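Local coordinates for replication initiator A family protein (Staphylococcus aureus CA-347, PDB 4PT7), which probably initiates replication of staphylococcal multiresistance plasmids by assembling on the plasmid origin, at residues 29-40 / 84-94. Sequence-based numbering, arbitrary orientation.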
loop_
_atom_site.group_PDB
_atom_site.type_symbol
_atom_site.label_atom_id
_atom_site.label_comp_id
_atom_site.label_asym_id
_atom_site.label_seq_id
_atom_site.Cartn_x
_atom_site.Cartn_y
_atom_site.Cartn_z
ATOM N N TYR B 29 -12.010 -15.367 -13.222
ATOM C CA TYR B 29 -11.173 -14.312 -12.651
ATOM C C TYR B 29 -11.850 -13.637 -11.474
ATOM O O TYR B 29 -11.525 -12.502 -11.120
ATOM C CB TYR B 29 -10.846 -13.266 -13.712
ATOM C CG TYR B 29 -10.067 -13.823 -14.868
ATOM C CD1 TYR B 29 -10.596 -13.803 -16.152
ATOM C CD2 TYR B 29 -8.800 -14.381 -14.682
ATOM C CE1 TYR B 29 -9.888 -14.319 -17.234
ATOM C CE2 TYR B 29 -8.088 -14.907 -15.754
ATOM C CZ TYR B 29 -8.638 -14.870 -17.027
ATOM O OH TYR B 29 -7.951 -15.367 -18.105
ATOM N N LYS B 30 -12.797 -14.340 -10.867
ATOM C CA LYS B 30 -13.522 -13.804 -9.728
ATOM C C LYS B 30 -12.614 -13.689 -8.498
ATOM O O LYS B 30 -12.929 -12.959 -7.563
ATOM C CB LYS B 30 -14.741 -14.683 -9.415
ATOM C CG LYS B 30 -14.395 -16.095 -8.947
ATOM C CD LYS B 30 -15.654 -16.934 -8.725
ATOM C CE LYS B 30 -15.327 -18.265 -8.034
ATOM N NZ LYS B 30 -14.366 -19.132 -8.786
ATOM N N ASN B 31 -11.484 -14.395 -8.507
ATOM C CA ASN B 31 -10.541 -14.353 -7.388
ATOM C C ASN B 31 -9.601 -13.149 -7.440
ATOM O O ASN B 31 -8.913 -12.849 -6.461
ATOM C CB ASN B 31 -9.717 -15.644 -7.350
ATOM C CG ASN B 31 -10.560 -16.862 -6.982
ATOM O OD1 ASN B 31 -10.302 -17.962 -7.529
ATOM N ND2 ASN B 31 -11.481 -16.716 -6.140
ATOM N N LEU B 32 -9.568 -12.457 -8.575
ATOM C CA LEU B 32 -8.700 -11.299 -8.715
ATOM C C LEU B 32 -9.234 -10.123 -7.909
ATOM O O LEU B 32 -10.435 -9.854 -7.891
ATOM C CB LEU B 32 -8.570 -10.871 -10.189
ATOM C CG LEU B 32 -7.872 -11.801 -11.187
ATOM C CD1 LEU B 32 -7.762 -11.082 -12.532
ATOM C CD2 LEU B 32 -6.481 -12.183 -10.682
ATOM N N THR B 33 -8.329 -9.424 -7.240
ATOM C CA THR B 33 -8.693 -8.258 -6.457
ATOM C C THR B 33 -8.505 -7.052 -7.377
ATOM O O THR B 33 -7.895 -7.165 -8.439
ATOM C CB THR B 33 -7.757 -8.097 -5.250
ATOM O OG1 THR B 33 -6.428 -7.834 -5.717
ATOM C CG2 THR B 33 -7.747 -9.376 -4.414
ATOM N N ASN B 34 -9.019 -5.899 -6.978
ATOM C CA ASN B 34 -8.856 -4.721 -7.807
ATOM C C ASN B 34 -7.379 -4.402 -7.996
ATOM O O ASN B 34 -6.976 -3.962 -9.074
ATOM C CB ASN B 34 -9.582 -3.517 -7.198
ATOM C CG ASN B 34 -11.099 -3.649 -7.267
ATOM O OD1 ASN B 34 -11.639 -4.280 -8.175
ATOM N ND2 ASN B 34 -11.789 -3.030 -6.317
ATOM N N ASP B 35 -6.567 -4.624 -6.962
ATOM C CA ASP B 35 -5.145 -4.334 -7.081
ATOM C C ASP B 35 -4.464 -5.200 -8.137
ATOM O O ASP B 35 -3.535 -4.752 -8.816
ATOM C CB ASP B 35 -4.440 -4.489 -5.727
ATOM C CG ASP B 35 -4.618 -3.267 -4.842
ATOM O OD1 ASP B 35 -4.519 -2.136 -5.367
ATOM O OD2 ASP B 35 -4.851 -3.433 -3.629
ATOM N N MET B 36 -4.929 -6.439 -8.262
ATOM C CA MET B 36 -4.398 -7.377 -9.239
ATOM C C MET B 36 -4.798 -6.960 -10.658
ATOM O O MET B 36 -3.991 -7.033 -11.590
ATOM C CB MET B 36 -4.947 -8.781 -8.973
ATOM C CG MET B 36 -4.287 -9.528 -7.811
ATOM S SD MET B 36 -5.219 -10.980 -7.294
ATOM C CE MET B 36 -4.860 -11.015 -5.529
ATOM N N LYS B 37 -6.056 -6.560 -10.823
ATOM C CA LYS B 37 -6.539 -6.145 -12.133
ATOM C C LYS B 37 -5.790 -4.895 -12.588
ATOM O O LYS B 37 -5.375 -4.789 -13.736
ATOM C CB LYS B 37 -8.048 -5.878 -12.082
ATOM C CG LYS B 37 -8.868 -7.142 -11.847
ATOM C CD LYS B 37 -10.346 -6.833 -11.672
ATOM C CE LYS B 37 -11.080 -8.080 -11.197
ATOM N NZ LYS B 37 -12.513 -7.828 -10.938
ATOM N N ILE B 38 -5.618 -3.945 -11.679
ATOM C CA ILE B 38 -4.914 -2.716 -11.997
ATOM C C ILE B 38 -3.434 -3.003 -12.271
ATOM O O ILE B 38 -2.894 -2.565 -13.292
ATOM C CB ILE B 38 -5.105 -1.692 -10.854
ATOM C CG1 ILE B 38 -6.552 -1.186 -10.885
ATOM C CG2 ILE B 38 -4.120 -0.544 -10.984
ATOM C CD1 ILE B 38 -6.952 -0.329 -9.709
ATOM N N ALA B 39 -2.793 -3.762 -11.384
ATOM C CA ALA B 39 -1.389 -4.108 -11.566
ATOM C C ALA B 39 -1.196 -4.758 -12.940
ATOM O O ALA B 39 -0.237 -4.456 -13.648
ATOM C CB ALA B 39 -0.933 -5.073 -10.471
ATOM N N TYR B 40 -2.107 -5.656 -13.307
ATOM C CA TYR B 40 -2.016 -6.341 -14.591
ATOM C C TYR B 40 -1.999 -5.296 -15.705
ATOM O O TYR B 40 -1.172 -5.362 -16.619
ATOM C CB TYR B 40 -3.213 -7.276 -14.785
ATOM C CG TYR B 40 -3.222 -7.983 -16.125
ATOM C CD1 TYR B 40 -2.645 -9.249 -16.281
ATOM C CD2 TYR B 40 -3.776 -7.366 -17.253
ATOM C CE1 TYR B 40 -2.612 -9.875 -17.536
ATOM C CE2 TYR B 40 -3.752 -7.982 -18.501
ATOM C CZ TYR B 40 -3.165 -9.229 -18.635
ATOM O OH TYR B 40 -3.107 -9.815 -19.870
ATOM N N LYS B 84 1.529 -10.732 -2.950
ATOM C CA LYS B 84 0.144 -11.128 -3.142
ATOM C C LYS B 84 -0.314 -10.924 -4.598
ATOM O O LYS B 84 -1.026 -11.760 -5.147
ATOM C CB LYS B 84 -0.764 -10.369 -2.163
ATOM C CG LYS B 84 -2.259 -10.586 -2.417
ATOM C CD LYS B 84 -3.140 -10.345 -1.183
ATOM C CE LYS B 84 -2.984 -8.948 -0.577
ATOM N NZ LYS B 84 -1.727 -8.801 0.211
ATOM N N ILE B 85 0.106 -9.831 -5.227
ATOM C CA ILE B 85 -0.284 -9.569 -6.609
ATOM C C ILE B 85 0.277 -10.635 -7.543
ATOM O O ILE B 85 -0.472 -11.251 -8.315
ATOM C CB ILE B 85 0.160 -8.148 -7.037
ATOM C CG1 ILE B 85 -0.732 -7.122 -6.320
ATOM C CG2 ILE B 85 0.052 -7.975 -8.554
ATOM C CD1 ILE B 85 -0.328 -5.682 -6.520
ATOM N N LYS B 86 1.583 -10.869 -7.449
ATOM C CA LYS B 86 2.245 -11.877 -8.266
ATOM C C LYS B 86 1.592 -13.245 -8.079
ATOM O O LYS B 86 1.365 -13.977 -9.047
ATOM C CB LYS B 86 3.729 -11.963 -7.899
ATOM C CG LYS B 86 4.515 -10.699 -8.233
ATOM C CD LYS B 86 5.904 -10.691 -7.580
ATOM C CE LYS B 86 6.814 -11.769 -8.114
ATOM N NZ LYS B 86 8.136 -11.718 -7.427
ATOM N N LYS B 87 1.280 -13.578 -6.832
ATOM C CA LYS B 87 0.669 -14.863 -6.524
ATOM C C LYS B 87 -0.713 -14.962 -7.167
ATOM O O LYS B 87 -1.064 -15.981 -7.759
ATOM C CB LYS B 87 0.546 -15.039 -5.007
ATOM C CG LYS B 87 0.272 -16.479 -4.550
ATOM C CD LYS B 87 1.499 -17.372 -4.776
ATOM C CE LYS B 87 1.389 -18.714 -4.035
ATOM N NZ LYS B 87 0.259 -19.579 -4.490
ATOM N N GLY B 88 -1.494 -13.895 -7.040
ATOM C CA GLY B 88 -2.825 -13.878 -7.608
ATOM C C GLY B 88 -2.811 -13.958 -9.131
ATOM O O GLY B 88 -3.579 -14.709 -9.712
ATOM N N LEU B 89 -1.944 -13.195 -9.790
ATOM C CA LEU B 89 -1.889 -13.249 -11.250
ATOM C C LEU B 89 -1.400 -14.621 -11.695
ATOM O O LEU B 89 -1.897 -15.174 -12.681
ATOM C CB LEU B 89 -0.971 -12.153 -11.806
ATOM C CG LEU B 89 -1.433 -10.723 -11.497
ATOM C CD1 LEU B 89 -0.530 -9.713 -12.204
ATOM C CD2 LEU B 89 -2.872 -10.550 -11.949
ATOM N N GLU B 90 -0.453 -15.176 -10.942
ATOM C CA GLU B 90 0.101 -16.485 -11.260
ATOM C C GLU B 90 -0.935 -17.604 -11.122
ATOM O O GLU B 90 -0.993 -18.510 -11.954
ATOM C CB GLU B 90 1.303 -16.781 -10.365
ATOM C CG GLU B 90 2.268 -17.798 -10.951
ATOM C CD GLU B 90 3.524 -17.998 -10.106
ATOM O OE1 GLU B 90 4.151 -16.989 -9.706
ATOM O OE2 GLU B 90 3.887 -19.171 -9.859
ATOM N N ASN B 91 -1.768 -17.537 -10.088
ATOM C CA ASN B 91 -2.782 -18.572 -9.888
ATOM C C ASN B 91 -3.831 -18.602 -10.991
ATOM O O ASN B 91 -4.481 -19.622 -11.204
ATOM C CB ASN B 91 -3.492 -18.404 -8.538
ATOM C CG ASN B 91 -2.610 -18.779 -7.357
ATOM O OD1 ASN B 91 -1.773 -19.685 -7.448
ATOM N ND2 ASN B 91 -2.804 -18.092 -6.235
ATOM N N ASP B 92 -4.001 -17.484 -11.687
ATOM C CA ASP B 92 -4.985 -17.411 -12.756
ATOM C C ASP B 92 -4.347 -17.482 -14.141
ATOM O O ASP B 92 -4.966 -17.152 -15.147
ATOM C CB ASP B 92 -5.829 -16.140 -12.593
ATOM C CG ASP B 92 -6.997 -16.342 -11.635
ATOM O OD1 ASP B 92 -7.532 -15.354 -11.086
ATOM O OD2 ASP B 92 -7.394 -17.508 -11.448
ATOM N N GLY B 93 -3.101 -17.936 -14.180
ATOM C CA GLY B 93 -2.392 -18.067 -15.439
ATOM C C GLY B 93 -2.138 -16.765 -16.170
ATOM O O GLY B 93 -1.864 -16.773 -17.363
ATOM N N LEU B 94 -2.211 -15.644 -15.466
ATOM C CA LEU B 94 -1.979 -14.344 -16.097
ATOM C C LEU B 94 -0.524 -13.914 -15.979
ATOM O O LEU B 94 -0.112 -12.913 -16.580
ATOM C CB LEU B 94 -2.882 -13.277 -15.471
ATOM C CG LEU B 94 -4.377 -13.558 -15.629
ATOM C CD1 LEU B 94 -5.201 -12.541 -14.842
ATOM C CD2 LEU B 94 -4.723 -13.514 -17.121
HETATM O O HOH W 1 -10.378 -16.372 -10.367
#
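Met36 drops as a knob between Lys84, Ile85, Gly88 and Leu89, where helices 34-40 and 84-91 cross at -82°. Its SD lies 3.8 Å from Gly88 CA, with no side chain intervening, and the bend at chi3 (-148°) brings CE to Lys84 O (3.9 Å). Ala39 CB meets Ile85 CG2 at 3.6 Å, and Leu89 CD2 reaches Met36 O and CB. Leu94 CD1 rests against both Leu32 CD1 (3.7 Å) and Tyr29 CE2, its CD2 lies beside the Tyr29 ring, and its CB abuts Tyr40 CE1. The polar link between the segments runs through water 1, which accepts from Asn31 N and is placed to donate to Asp92 OD1 (3.1 Å), one of several acceptors around it. OD1 also lies against Leu32 CD2, and the Asp92 carboxylate stands almost perpendicular to the Tyr29 ring. Within the segments, Thr33 OG1 N-caps helix 34-40 through Met36 N (3.3 Å), and a Schellman motif with Gly93 as C-prime residue ends helix 84-91. The contact lies in the N-terminal RepA region (helix-turn-helix clan). Phe23 of helix 22-25 packs edge-to-face on Tyr29 and Tyr40, whose hydroxyls bond to Ile114 N and Met111 O respectively, just beyond strand 107-110, and Leu94 leads into strand 95-98.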